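Local coordinates for protein eukaryotic translation initiation factor 5A-2 (Arabidopsis thaliana, PDB 3HKS) that promotes translation elongation and termination, binding between the exit and peptidyl sites of the ribosome to rescue it when it stalls at polyproline and similar motifs, at residues A[93-98]-A[157-162]; A[109-114]-A[144-149]. One frame throughout, in Å; residues are numbered along the deposited sequence.

Interaction 1 of 2, residues A[93-98]-A[157-162]. With EDO (1,2-ethanediol), chain F.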
# COMPACT_ATOMS: atom_id res chain seq x y z
N VAL A 93 0.02 -5.96 -2.90
CA VAL A 93 -0.49 -4.72 -2.32
C VAL A 93 -1.98 -4.94 -2.04
O VAL A 93 -2.74 -5.27 -2.95
CB VAL A 93 -0.28 -3.47 -3.23
CG1 VAL A 93 -0.84 -2.20 -2.55
CG2 VAL A 93 1.21 -3.28 -3.56
N ASN A 94 -2.37 -4.77 -0.79
CA ASN A 94 -3.75 -5.01 -0.41
C ASN A 94 -4.39 -3.78 0.22
O ASN A 94 -3.71 -2.97 0.83
CB ASN A 94 -3.84 -6.21 0.53
CG ASN A 94 -3.68 -7.53 -0.21
OD1 ASN A 94 -2.72 -8.27 0.01
ND2 ASN A 94 -4.64 -7.84 -1.09
N ARG A 95 -5.70 -3.64 0.03
CA ARG A 95 -6.47 -2.62 0.71
C ARG A 95 -7.63 -3.33 1.39
O ARG A 95 -8.41 -4.02 0.73
CB ARG A 95 -6.95 -1.52 -0.25
CG ARG A 95 -7.58 -0.29 0.45
CD ARG A 95 -7.91 0.85 -0.52
NE ARG A 95 -9.17 1.52 -0.15
CZ ARG A 95 -9.30 2.81 0.15
NH1 ARG A 95 -8.25 3.62 0.12
NH2 ARG A 95 -10.49 3.29 0.48
N VAL A 96 -7.70 -3.21 2.71
CA VAL A 96 -8.72 -3.88 3.51
C VAL A 96 -9.45 -2.86 4.42
O VAL A 96 -8.82 -2.01 5.04
CB VAL A 96 -8.12 -5.06 4.33
CG1 VAL A 96 -9.20 -5.78 5.15
CG2 VAL A 96 -7.44 -6.06 3.41
N ASP A 97 -10.78 -2.96 4.44
CA ASP A 97 -11.63 -2.15 5.32
C ASP A 97 -11.91 -2.89 6.63
O ASP A 97 -12.21 -4.09 6.61
CB ASP A 97 -12.95 -1.77 4.62
CG ASP A 97 -12.77 -0.70 3.53
OD1 ASP A 97 -11.68 -0.11 3.40
OD2 ASP A 97 -13.73 -0.44 2.79
N TYR A 98 -11.79 -2.18 7.74
CA TYR A 98 -12.12 -2.70 9.07
C TYR A 98 -13.00 -1.71 9.84
O TYR A 98 -12.81 -0.51 9.75
CB TYR A 98 -10.86 -2.90 9.91
CG TYR A 98 -9.75 -3.72 9.31
CD1 TYR A 98 -8.84 -3.15 8.43
CD2 TYR A 98 -9.57 -5.05 9.68
CE1 TYR A 98 -7.79 -3.88 7.90
CE2 TYR A 98 -8.53 -5.81 9.15
CZ TYR A 98 -7.64 -5.22 8.26
OH TYR A 98 -6.60 -5.94 7.73
N ILE A 157 -2.87 3.32 7.44
CA ILE A 157 -4.28 3.73 7.40
C ILE A 157 -4.38 4.83 6.36
O ILE A 157 -3.74 5.87 6.49
CB ILE A 157 -4.80 4.18 8.79
CG1 ILE A 157 -4.89 2.97 9.75
CG2 ILE A 157 -6.17 4.90 8.65
CD1 ILE A 157 -5.07 3.34 11.27
N CYS A 158 -5.19 4.61 5.33
CA CYS A 158 -5.19 5.47 4.15
C CYS A 158 -6.55 6.13 3.86
O CYS A 158 -6.63 7.06 3.04
CB CYS A 158 -4.69 4.67 2.91
SG CYS A 158 -5.82 3.31 2.42
N ALA A 159 -7.62 5.68 4.51
CA ALA A 159 -8.94 6.32 4.40
C ALA A 159 -9.80 6.06 5.63
O ALA A 159 -9.61 5.07 6.33
CB ALA A 159 -9.67 5.86 3.14
N VAL A 160 -10.74 6.97 5.90
CA VAL A 160 -11.66 6.85 7.02
C VAL A 160 -13.04 7.33 6.57
O VAL A 160 -13.15 8.40 5.99
CB VAL A 160 -11.19 7.69 8.25
CG1 VAL A 160 -12.22 7.62 9.40
CG2 VAL A 160 -9.81 7.23 8.73
N LYS A 161 -14.07 6.55 6.87
CA LYS A 161 -15.46 6.99 6.62
C LYS A 161 -16.39 6.54 7.75
O LYS A 161 -16.14 5.53 8.40
CB LYS A 161 -15.98 6.46 5.29
CG LYS A 161 -16.04 4.94 5.21
CD LYS A 161 -16.58 4.44 3.86
CE LYS A 161 -16.29 2.94 3.70
NZ LYS A 161 -17.21 2.28 2.72
N GLU A 162 -17.45 7.31 7.97
CA GLU A 162 -18.53 6.85 8.85
C GLU A 162 -19.67 6.25 8.04
O GLU A 162 -20.02 6.74 6.97
CB GLU A 162 -19.02 7.95 9.79
CG GLU A 162 -19.51 9.20 9.12
CD GLU A 162 -20.53 9.92 9.97
OE1 GLU A 162 -21.69 9.45 10.03
OE2 GLU A 162 -20.17 10.94 10.60
C1 EDO F . -0.38 2.63 11.09
O1 EDO F . 0.49 2.41 12.22
C2 EDO F . -0.48 4.12 10.78
O2 EDO F . -1.04 4.35 9.48
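The flat guanidinium of Arg95 meets Cys158 and Ala159 at a slant, so neither its faces nor its edges are squarely used. Both partners sit on strand 154-163 of the C-terminal OB-fold domain, while Arg95 belongs to strand 87-103. Strand 142-151 runs between the two and pairs antiparallel with each. The two flanking strands therefore run in roughly the same direction, their axes 9.0 Å apart at closest approach and 39° from parallel, and Arg95 spans most of the gap with its long chain, meeting two short side chains.

Arg95 does this with CG anti to its own N (chi1 -171°) and an extended start to the chain, which then bends at chi3 and carries the terminal nitrogens across. Arg95 NH1 lies 3.4 Å from Cys158 SG, and Arg95 NH2 is 3.8 Å from Ala159 CB, the side chain having passed over Ser147 of the middle strand. Two consecutive residues can face the arginine because a beta bulge lies here: Cys158 and Ala159 both make backbone hydrogen bonds with Ser147, and both point their CB toward strand 87-103.

Farther along, the carboxylate of Asp97 is committed to Ser147, whose OG is hydrogen-bonded to OD1. Asp97 OD2 lies 4.4 Å from Lys161 NZ, beyond a salt bridge, so any attraction is probably weak. At the start of 157-162 sits a 1,2-ethanediol molecule, probably from the crystallisation liquor, with Lys123 N as one partner; Ile157 N donates to its O2, 2.9 Å away and nearly straight at 165°.

Interaction 2 of 2, residues A[109-114]-A[144-149]; sequences VSLLTD and IVVSVM
Leu111 reaches across to Val146 and Val148 with a different methyl for each, and these three buried side chains make nearly all of the contact. The leucine has the most surface buried here, 51 Å², against 34 Å² for Val146 and 19 Å² for Val148. With CG anti to the carbonyl carbon (chi1 -62°), its forked end is carried over the opposing strand. Leu111 CD2 comes down on Val146, 4.1 Å from CB and 4.2 Å from CG2, so it rests on the branch point of the valine as well as on one of its methyls. The two side chains cross at about a right angle.

Leu111 CD1, the other prong, lies 4.1 Å from CG2 of Val148, and here the leucine meets its partner obliquely. Val146 and Val148 are two apart on strand 142-151 and both point toward Leu111, as beta alternation requires. Ser147 between them turns to the other side of the sheet. Each valine has CG1 anti to its own N (chi1 176° in both), which leaves CG2 as the methyl that approaches the leucine.

Strands 109-112 and 142-151 do not pair with each other. Both pair with strand 87-103, the first near residues 99-102 and the second near 94-98, and the curl of the sheet brings their inner faces together. Met134 of helix 128-139 packs on Val146, as does Ile157 of strand 154-163, while Leu122 covers Val148. Aliphatic side chains meeting across the inside of a strongly curved antiparallel sheet, with a helix packed against them, form the hydrophobic interior of an OB-fold barrel.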
# COMPACT_ATOMS: atom_id res chain seq x y z
N VAL A 109 -4.86 1.40 17.67
CA VAL A 109 -6.18 1.28 17.09
C VAL A 109 -6.59 -0.20 17.15
O VAL A 109 -5.76 -1.09 16.90
CB VAL A 109 -6.18 1.89 15.67
CG1 VAL A 109 -7.37 1.50 14.88
CG2 VAL A 109 -6.08 3.42 15.76
N SER A 110 -7.83 -0.45 17.54
CA SER A 110 -8.37 -1.80 17.53
C SER A 110 -9.39 -1.92 16.42
O SER A 110 -10.33 -1.13 16.33
CB SER A 110 -8.97 -2.17 18.89
OG SER A 110 -9.43 -3.51 18.89
N LEU A 111 -9.18 -2.92 15.56
CA LEU A 111 -9.96 -3.07 14.35
C LEU A 111 -10.64 -4.44 14.34
O LEU A 111 -10.05 -5.45 14.73
CB LEU A 111 -9.07 -2.90 13.11
CG LEU A 111 -8.37 -1.55 12.89
CD1 LEU A 111 -7.42 -1.57 11.67
CD2 LEU A 111 -9.40 -0.41 12.76
N LEU A 112 -11.90 -4.45 13.91
CA LEU A 112 -12.66 -5.68 13.82
C LEU A 112 -12.40 -6.36 12.48
O LEU A 112 -12.49 -5.76 11.41
CB LEU A 112 -14.16 -5.45 14.04
CG LEU A 112 -15.12 -6.65 14.03
CD1 LEU A 112 -14.84 -7.68 15.14
CD2 LEU A 112 -16.57 -6.18 14.11
N THR A 113 -12.08 -7.64 12.59
CA THR A 113 -11.65 -8.49 11.49
C THR A 113 -12.87 -9.26 10.90
O THR A 113 -13.83 -9.53 11.62
CB THR A 113 -10.58 -9.40 12.10
OG1 THR A 113 -9.27 -8.86 11.87
CG2 THR A 113 -10.69 -10.75 11.65
N ASP A 114 -12.83 -9.60 9.60
CA ASP A 114 -13.97 -10.32 8.96
C ASP A 114 -14.23 -11.74 9.50
O ASP A 114 -15.30 -12.33 9.24
CB ASP A 114 -13.90 -10.32 7.42
CG ASP A 114 -12.67 -11.03 6.86
OD1 ASP A 114 -12.03 -11.83 7.59
OD2 ASP A 114 -12.33 -10.80 5.68
N ILE A 144 -17.42 3.56 12.28
CA ILE A 144 -16.28 4.07 11.52
C ILE A 144 -15.57 2.92 10.83
O ILE A 144 -15.24 1.92 11.46
CB ILE A 144 -15.30 4.89 12.41
CG1 ILE A 144 -15.98 6.14 13.02
CG2 ILE A 144 -14.02 5.26 11.64
CD1 ILE A 144 -16.30 7.29 12.02
N VAL A 145 -15.38 3.07 9.52
CA VAL A 145 -14.67 2.09 8.69
C VAL A 145 -13.32 2.67 8.28
O VAL A 145 -13.24 3.79 7.78
CB VAL A 145 -15.51 1.67 7.44
CG1 VAL A 145 -14.75 0.65 6.59
CG2 VAL A 145 -16.83 1.07 7.86
N VAL A 146 -12.28 1.89 8.51
CA VAL A 146 -10.90 2.32 8.30
C VAL A 146 -10.30 1.46 7.19
O VAL A 146 -10.33 0.23 7.28
CB VAL A 146 -10.07 2.15 9.62
CG1 VAL A 146 -8.60 2.50 9.42
CG2 VAL A 146 -10.67 3.00 10.75
N SER A 147 -9.79 2.11 6.14
CA SER A 147 -9.08 1.41 5.05
C SER A 147 -7.59 1.33 5.35
O SER A 147 -6.97 2.33 5.69
CB SER A 147 -9.30 2.11 3.71
OG SER A 147 -10.68 2.30 3.44
N VAL A 148 -7.03 0.13 5.23
CA VAL A 148 -5.61 -0.10 5.48
C VAL A 148 -4.94 -0.57 4.18
O VAL A 148 -5.39 -1.53 3.54
CB VAL A 148 -5.40 -1.14 6.61
CG1 VAL A 148 -3.91 -1.46 6.80
CG2 VAL A 148 -6.03 -0.65 7.95
N MET A 149 -3.86 0.11 3.81
CA MET A 149 -3.02 -0.33 2.69
C MET A 149 -1.81 -1.09 3.23
O MET A 149 -1.11 -0.60 4.11
CB MET A 149 -2.58 0.84 1.82
CG MET A 149 -2.01 0.40 0.44
SD MET A 149 -1.55 1.81 -0.59
CE MET A 149 -0.22 2.53 0.34

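Overall arrangement
Interaction 1 lies at the surface and interaction 2 in the core, yet both belong to the same OB-fold sheet, their centres about 7 Å apart. Strand 142-151 serves both: it separates the two strands of interaction 1 and supplies one side of interaction 2, its alternating residues feeding opposite faces. Outside, the chemistry is polar and long-armed, with a charged pair too far apart for a salt bridge; inside it is purely aliphatic. The backbone joins the two directly, Tyr98 O lying 2.8 Å from Val146 N in a probable hydrogen bond. Along the chain, interaction 2 is nested within the loop that interaction 1 closes.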